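PDB 3IEH: putative metallopeptidase from Shewanella baltica OS155, which binds a zinc ion and probably acts as a metallocarboxypeptidase-like hydrolase of the M14 peptidase family. Local coordinates for residues E79-W84 against Q251-R256; G165-H170 against A243-P248. All coordinates share one frame; numbering follows the deposited sequence.

Contact 1: E79-W84 against Q251-R256; sequences ESAGPW and QNFDQR. With ZN (zinc ion), chain B.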
loop_
_atom_site.group_PDB
_atom_site.type_symbol
_atom_site.label_atom_id
_atom_site.label_comp_id
_atom_site.label_asym_id
_atom_site.label_seq_id
_atom_site.Cartn_x
_atom_site.Cartn_y
_atom_site.Cartn_z
ATOM N N GLU A 79 8.413 4.142 5.298
ATOM C CA GLU A 79 7.969 2.769 5.147
ATOM C C GLU A 79 8.307 2.304 3.741
ATOM O O GLU A 79 7.436 1.892 2.969
ATOM C CB GLU A 79 6.483 2.736 5.427
ATOM C CG GLU A 79 6.180 3.352 6.810
ATOM C CD GLU A 79 4.711 3.418 7.138
ATOM O OE1 GLU A 79 3.852 2.997 6.295
ATOM O OE2 GLU A 79 4.417 3.906 8.248
ATOM N N SER A 80 9.599 2.391 3.436
ATOM C CA SER A 80 10.102 2.266 2.074
ATOM C C SER A 80 10.168 0.827 1.561
ATOM O O SER A 80 10.236 0.621 0.349
ATOM C CB SER A 80 11.456 2.973 1.953
ATOM O OG SER A 80 12.324 2.572 2.988
ATOM N N ALA A 81 10.109 -0.163 2.456
ATOM C CA ALA A 81 10.052 -1.557 2.009
ATOM C C ALA A 81 8.756 -1.840 1.207
ATOM O O ALA A 81 8.730 -2.744 0.369
ATOM C CB ALA A 81 10.235 -2.542 3.178
ATOM N N GLY A 82 7.693 -1.062 1.435
ATOM C CA GLY A 82 6.461 -1.179 0.612
ATOM C C GLY A 82 6.691 -0.967 -0.885
ATOM O O GLY A 82 6.544 -1.906 -1.672
ATOM N N PRO A 83 7.065 0.267 -1.286
ATOM C CA PRO A 83 7.441 0.589 -2.665
ATOM C C PRO A 83 8.517 -0.331 -3.251
ATOM O O PRO A 83 8.320 -0.874 -4.355
ATOM C CB PRO A 83 7.998 2.000 -2.551
ATOM C CG PRO A 83 7.249 2.608 -1.340
ATOM C CD PRO A 83 7.028 1.464 -0.414
ATOM N N TRP A 84 9.637 -0.530 -2.539
ATOM C CA TRP A 84 10.713 -1.419 -3.059
ATOM C C TRP A 84 10.223 -2.865 -3.138
ATOM O O TRP A 84 10.607 -3.634 -4.038
ATOM C CB TRP A 84 12.015 -1.320 -2.250
ATOM C CG TRP A 84 12.707 0.026 -2.369
ATOM C CD1 TRP A 84 12.677 1.041 -1.463
ATOM C CD2 TRP A 84 13.512 0.500 -3.462
ATOM N NE1 TRP A 84 13.421 2.110 -1.910
ATOM C CE2 TRP A 84 13.945 1.798 -3.135
ATOM C CE3 TRP A 84 13.932 -0.057 -4.666
ATOM C CZ2 TRP A 84 14.753 2.554 -3.987
ATOM C CZ3 TRP A 84 14.745 0.701 -5.510
ATOM C CH2 TRP A 84 15.124 1.990 -5.176
ATOM N N GLN A 251 13.225 -4.580 11.678
ATOM C CA GLN A 251 13.878 -5.750 11.114
ATOM C C GLN A 251 14.662 -5.343 9.864
ATOM O O GLN A 251 14.567 -4.212 9.363
ATOM C CB GLN A 251 12.829 -6.821 10.730
ATOM C CG GLN A 251 11.957 -7.368 11.879
ATOM C CD GLN A 251 12.731 -8.124 12.954
ATOM O OE1 GLN A 251 13.906 -8.410 12.768
ATOM N NE2 GLN A 251 12.068 -8.449 14.091
ATOM N N ASN A 252 15.404 -6.306 9.347
ATOM C CA ASN A 252 16.203 -6.177 8.146
ATOM C C ASN A 252 15.408 -5.711 6.913
ATOM O O ASN A 252 14.369 -6.268 6.549
ATOM C CB ASN A 252 16.909 -7.503 7.851
ATOM C CG ASN A 252 17.720 -7.456 6.579
ATOM O OD1 ASN A 252 17.177 -7.513 5.460
ATOM N ND2 ASN A 252 19.039 -7.358 6.734
ATOM N N PHE A 253 15.954 -4.695 6.257
ATOM C CA PHE A 253 15.276 -4.054 5.155
ATOM C C PHE A 253 14.918 -5.039 4.005
ATOM O O PHE A 253 13.749 -5.083 3.595
ATOM C CB PHE A 253 16.064 -2.838 4.664
ATOM C CG PHE A 253 15.353 -2.083 3.587
ATOM C CD1 PHE A 253 14.359 -1.188 3.913
ATOM C CD2 PHE A 253 15.641 -2.309 2.237
ATOM C CE1 PHE A 253 13.670 -0.491 2.922
ATOM C CE2 PHE A 253 14.950 -1.626 1.239
ATOM C CZ PHE A 253 13.961 -0.703 1.589
ATOM N N ASP A 254 15.867 -5.851 3.528
ATOM C CA ASP A 254 15.567 -6.790 2.429
ATOM C C ASP A 254 14.547 -7.875 2.794
ATOM O O ASP A 254 13.769 -8.320 1.940
ATOM C CB ASP A 254 16.840 -7.377 1.825
ATOM C CG ASP A 254 17.670 -6.317 1.080
ATOM O OD1 ASP A 254 17.117 -5.450 0.358
ATOM O OD2 ASP A 254 18.895 -6.358 1.205
ATOM N N GLN A 255 14.514 -8.270 4.058
ATOM C CA GLN A 255 13.483 -9.184 4.534
ATOM C C GLN A 255 12.112 -8.535 4.412
ATOM O O GLN A 255 11.118 -9.206 4.073
ATOM C CB GLN A 255 13.730 -9.576 5.987
ATOM C CG GLN A 255 14.709 -10.701 6.127
ATOM C CD GLN A 255 14.101 -12.033 5.693
ATOM O OE1 GLN A 255 13.092 -12.487 6.262
ATOM N NE2 GLN A 255 14.720 -12.670 4.706
ATOM N N ARG A 256 12.064 -7.225 4.681
ATOM C CA ARG A 256 10.808 -6.479 4.577
ATOM C C ARG A 256 10.382 -6.365 3.113
ATOM O O ARG A 256 9.223 -6.566 2.789
ATOM C CB ARG A 256 10.931 -5.113 5.276
ATOM C CG ARG A 256 11.019 -5.251 6.805
ATOM C CD ARG A 256 11.964 -4.230 7.430
ATOM N NE ARG A 256 11.670 -2.889 6.956
ATOM C CZ ARG A 256 12.496 -1.850 7.066
ATOM N NH1 ARG A 256 13.674 -1.965 7.658
ATOM N NH2 ARG A 256 12.135 -0.678 6.582
HETATM ZN ZN ZN B . 2.070 3.751 7.461
HETATM O O HOH W 1 1.063 2.655 9.221
#

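Contact 2: G165-H170 against A243-P248; sequences GILTCH and ACTETP. With ZN (zinc ion), chain B.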
loop_
_atom_site.group_PDB
_atom_site.type_symbol
_atom_site.label_atom_id
_atom_site.label_comp_id
_atom_site.label_asym_id
_atom_site.label_seq_id
_atom_site.Cartn_x
_atom_site.Cartn_y
_atom_site.Cartn_z
ATOM N N GLY A 165 -10.870 -5.763 -4.325
ATOM C CA GLY A 165 -9.825 -5.870 -3.338
ATOM C C GLY A 165 -8.907 -4.682 -3.324
ATOM O O GLY A 165 -8.567 -4.152 -4.373
ATOM N N ILE A 166 -8.543 -4.242 -2.128
ATOM C CA ILE A 166 -7.593 -3.151 -1.935
ATOM C C ILE A 166 -6.531 -3.675 -0.945
ATOM O O ILE A 166 -6.860 -4.187 0.138
ATOM C CB ILE A 166 -8.301 -1.850 -1.415
ATOM C CG1 ILE A 166 -7.320 -0.688 -1.150
ATOM C CG2 ILE A 166 -9.022 -2.085 -0.109
ATOM C CD1 ILE A 166 -6.347 -0.418 -2.242
ATOM N N LEU A 167 -5.273 -3.648 -1.358
ATOM C CA LEU A 167 -4.176 -3.935 -0.455
ATOM C C LEU A 167 -3.352 -2.680 -0.389
ATOM O O LEU A 167 -3.026 -2.083 -1.414
ATOM C CB LEU A 167 -3.315 -5.099 -0.948
ATOM C CG LEU A 167 -1.918 -5.263 -0.321
ATOM C CD1 LEU A 167 -1.994 -5.538 1.146
ATOM C CD2 LEU A 167 -1.131 -6.364 -1.040
ATOM N N THR A 168 -3.014 -2.270 0.819
ATOM C CA THR A 168 -2.081 -1.168 0.985
ATOM C C THR A 168 -0.904 -1.675 1.840
ATOM O O THR A 168 -1.123 -2.308 2.865
ATOM C CB THR A 168 -2.753 0.094 1.578
ATOM O OG1 THR A 168 -1.828 1.180 1.479
ATOM C CG2 THR A 168 -3.140 -0.110 3.035
ATOM N N CYS A 169 0.332 -1.424 1.401
ATOM C CA CYS A 169 1.513 -1.963 2.075
ATOM C C CYS A 169 2.275 -0.937 2.909
ATOM O O CYS A 169 2.974 -0.064 2.370
ATOM C CB CYS A 169 2.404 -2.601 1.045
ATOM S SG CYS A 169 1.516 -3.997 0.286
ATOM N N HIS A 170 2.124 -1.048 4.228
ATOM C CA HIS A 170 2.717 -0.114 5.162
ATOM C C HIS A 170 3.782 -0.799 5.971
ATOM O O HIS A 170 3.988 -2.023 5.868
ATOM C CB HIS A 170 1.645 0.443 6.084
ATOM C CG HIS A 170 0.719 1.407 5.406
ATOM N ND1 HIS A 170 0.770 2.761 5.624
ATOM C CD2 HIS A 170 -0.236 1.217 4.471
ATOM C CE1 HIS A 170 -0.145 3.361 4.890
ATOM N NE2 HIS A 170 -0.771 2.447 4.181
ATOM N N ALA A 243 -6.918 -4.924 2.938
ATOM C CA ALA A 243 -5.890 -5.257 3.920
ATOM C C ALA A 243 -4.848 -4.162 3.898
ATOM O O ALA A 243 -4.481 -3.659 2.816
ATOM C CB ALA A 243 -5.225 -6.600 3.606
ATOM N N CYS A 244 -4.387 -3.782 5.086
ATOM C CA CYS A 244 -3.250 -2.894 5.221
ATOM C C CYS A 244 -2.197 -3.666 6.005
ATOM O O CYS A 244 -2.305 -3.802 7.207
ATOM C CB CYS A 244 -3.608 -1.616 5.951
ATOM S SG CYS A 244 -2.133 -0.632 6.428
ATOM N N THR A 245 -1.199 -4.195 5.313
ATOM C CA THR A 245 -0.171 -4.988 5.957
ATOM C C THR A 245 0.850 -4.057 6.593
ATOM O O THR A 245 1.121 -2.971 6.079
ATOM C CB THR A 245 0.555 -5.908 4.951
ATOM O OG1 THR A 245 1.116 -5.104 3.924
ATOM C CG2 THR A 245 -0.425 -6.941 4.318
ATOM N N GLU A 246 1.391 -4.486 7.728
ATOM C CA GLU A 246 2.405 -3.714 8.443
ATOM C C GLU A 246 3.609 -4.628 8.714
ATOM O O GLU A 246 3.558 -5.473 9.589
ATOM C CB GLU A 246 1.820 -3.192 9.764
ATOM C CG GLU A 246 0.674 -2.210 9.579
ATOM C CD GLU A 246 1.126 -0.774 9.325
ATOM O OE1 GLU A 246 2.334 -0.423 9.426
ATOM O OE2 GLU A 246 0.233 0.025 9.033
ATOM N N THR A 247 4.658 -4.494 7.913
ATOM C CA THR A 247 5.910 -5.166 8.191
ATOM C C THR A 247 6.715 -4.342 9.213
ATOM O O THR A 247 6.645 -3.105 9.260
ATOM C CB THR A 247 6.747 -5.424 6.905
ATOM O OG1 THR A 247 6.883 -4.215 6.138
ATOM C CG2 THR A 247 6.112 -6.517 6.060
ATOM N N PRO A 248 7.478 -5.017 10.050
ATOM C CA PRO A 248 8.196 -4.303 11.107
ATOM C C PRO A 248 9.491 -3.664 10.636
ATOM O O PRO A 248 10.441 -4.383 10.278
ATOM C CB PRO A 248 8.480 -5.409 12.131
ATOM C CG PRO A 248 8.530 -6.680 11.306
ATOM C CD PRO A 248 7.592 -6.479 10.160
HETATM ZN ZN ZN B . 2.070 3.751 7.461
HETATM O O HOH W 1 1.063 2.655 9.221
#

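Contact 1: E79-W84 against Q251-R256
Phe253 and Arg256, in the first turn of helix 253-271, pack against Ser80, Ala81 and Trp84 near the N-terminal end of helix 81-91, beside the zinc site of an M14 carboxypeptidase-like α/β fold. The aromatic part is an offset edge-to-face pair: the edge of Phe253 is directed at the face of the five-membered ring of Trp84, the planes standing at 73°, with Phe253 CZ 3.7 Å from Trp84 CD1. Phe253 reaches across because its CG is anti to the backbone N (chi1 -176°). Ser80 OG also lies at the edge of this phenyl ring, near its plane, 3.3 Å from Phe253 CE1. The indole N-H is spent elsewhere, on the carbonyl of Ser22.

Aliphatic contact is concentrated at Ala81, whose CB sits 3.4 Å from Arg256 CB; the CA atoms of Ala81 and Arg256 lie 5.6 Å apart, the nearest such pair across the contact.

Polar bonds run within or beyond the segments, not between them. The Arg256 chain, bent at chi2 and chi3, brings its guanidinium beside Phe253, whose CD1 lies over one guanidinium face, offset toward the rim, while NH1 donates in the guanidinium plane to Gln251 O (3.0 Å, 160°). Arg256 NE forms a salt bridge with Glu171, which also accepts from Ala81 N and so ties both segments to one carboxylate. Asn252 is the N-cap, its OD1 accepting from Gln255 N on a lone pair.

Metal coordination falls to Glu79; its extended chain presents both carboxylate oxygens, OE1 at 2.3 Å and OE2 at 2.5 Å from the zinc.

Contact 2: G165-H170 against A243-P248
Thr168 and His170 pair with Cys244 and Glu246 in a parallel ladder between strands 165-172 and 242-248, the axes of the two segments approaching to 4.8 Å at 19°, neighbours in the mixed sheet of the M14 α/β fold. Five backbone hydrogen bonds join them, from Ala243 N to Ile166 O at one end to Thr247 N and His170 O at the other.

On the face with Leu167, Leu167 CD1 meets Thr245 CG2 at 3.8 Å, and helix 253-271 covers Leu167 and Cys169. The opposite face carries the zinc site. Thr168 CG2 packs on Cys244 CB, and Cys244 SG lies obliquely to the His170 imidazole, 3.3 Å from CD2. His170 CG is anti to its carbonyl carbon (chi1 -72°), and ND1 binds the zinc at 2.5 Å; His76 and Glu79 complete the protein ligands.

Glu246, predicted to be the proton donor/acceptor, bends at chi2 (-83°) back toward His170, bringing OE2 within 3.3 Å of His170 CB. An alanine in its place would remove the carboxylate, and the zinc-bound water would probably be left without this acceptor and freer to shift. That water is 2.3 Å from the zinc and donates to Glu246 OE2 at 2.8 Å.

Both contacts are buried, but they occupy different levels of the fold: contact 2 lies near the centre of the chain within the sheet, whereas contact 1 sits farther out, near the N-terminal ends of two helices. The chemistry follows the place. Contact 2 is held by a ladder of backbone hydrogen bonds, while contact 1 has none across its segments and relies on aromatic and aliphatic packing. Helix 253-271 follows strand 242-248 after a short loop, and contact 2 lies along the chain inside the loop that contact 1 closes. They converge on the zinc, to which 79-84 and 165-170 each bring a ligand; Glu79 OE1 and His170 ND1 are 3.2 Å apart.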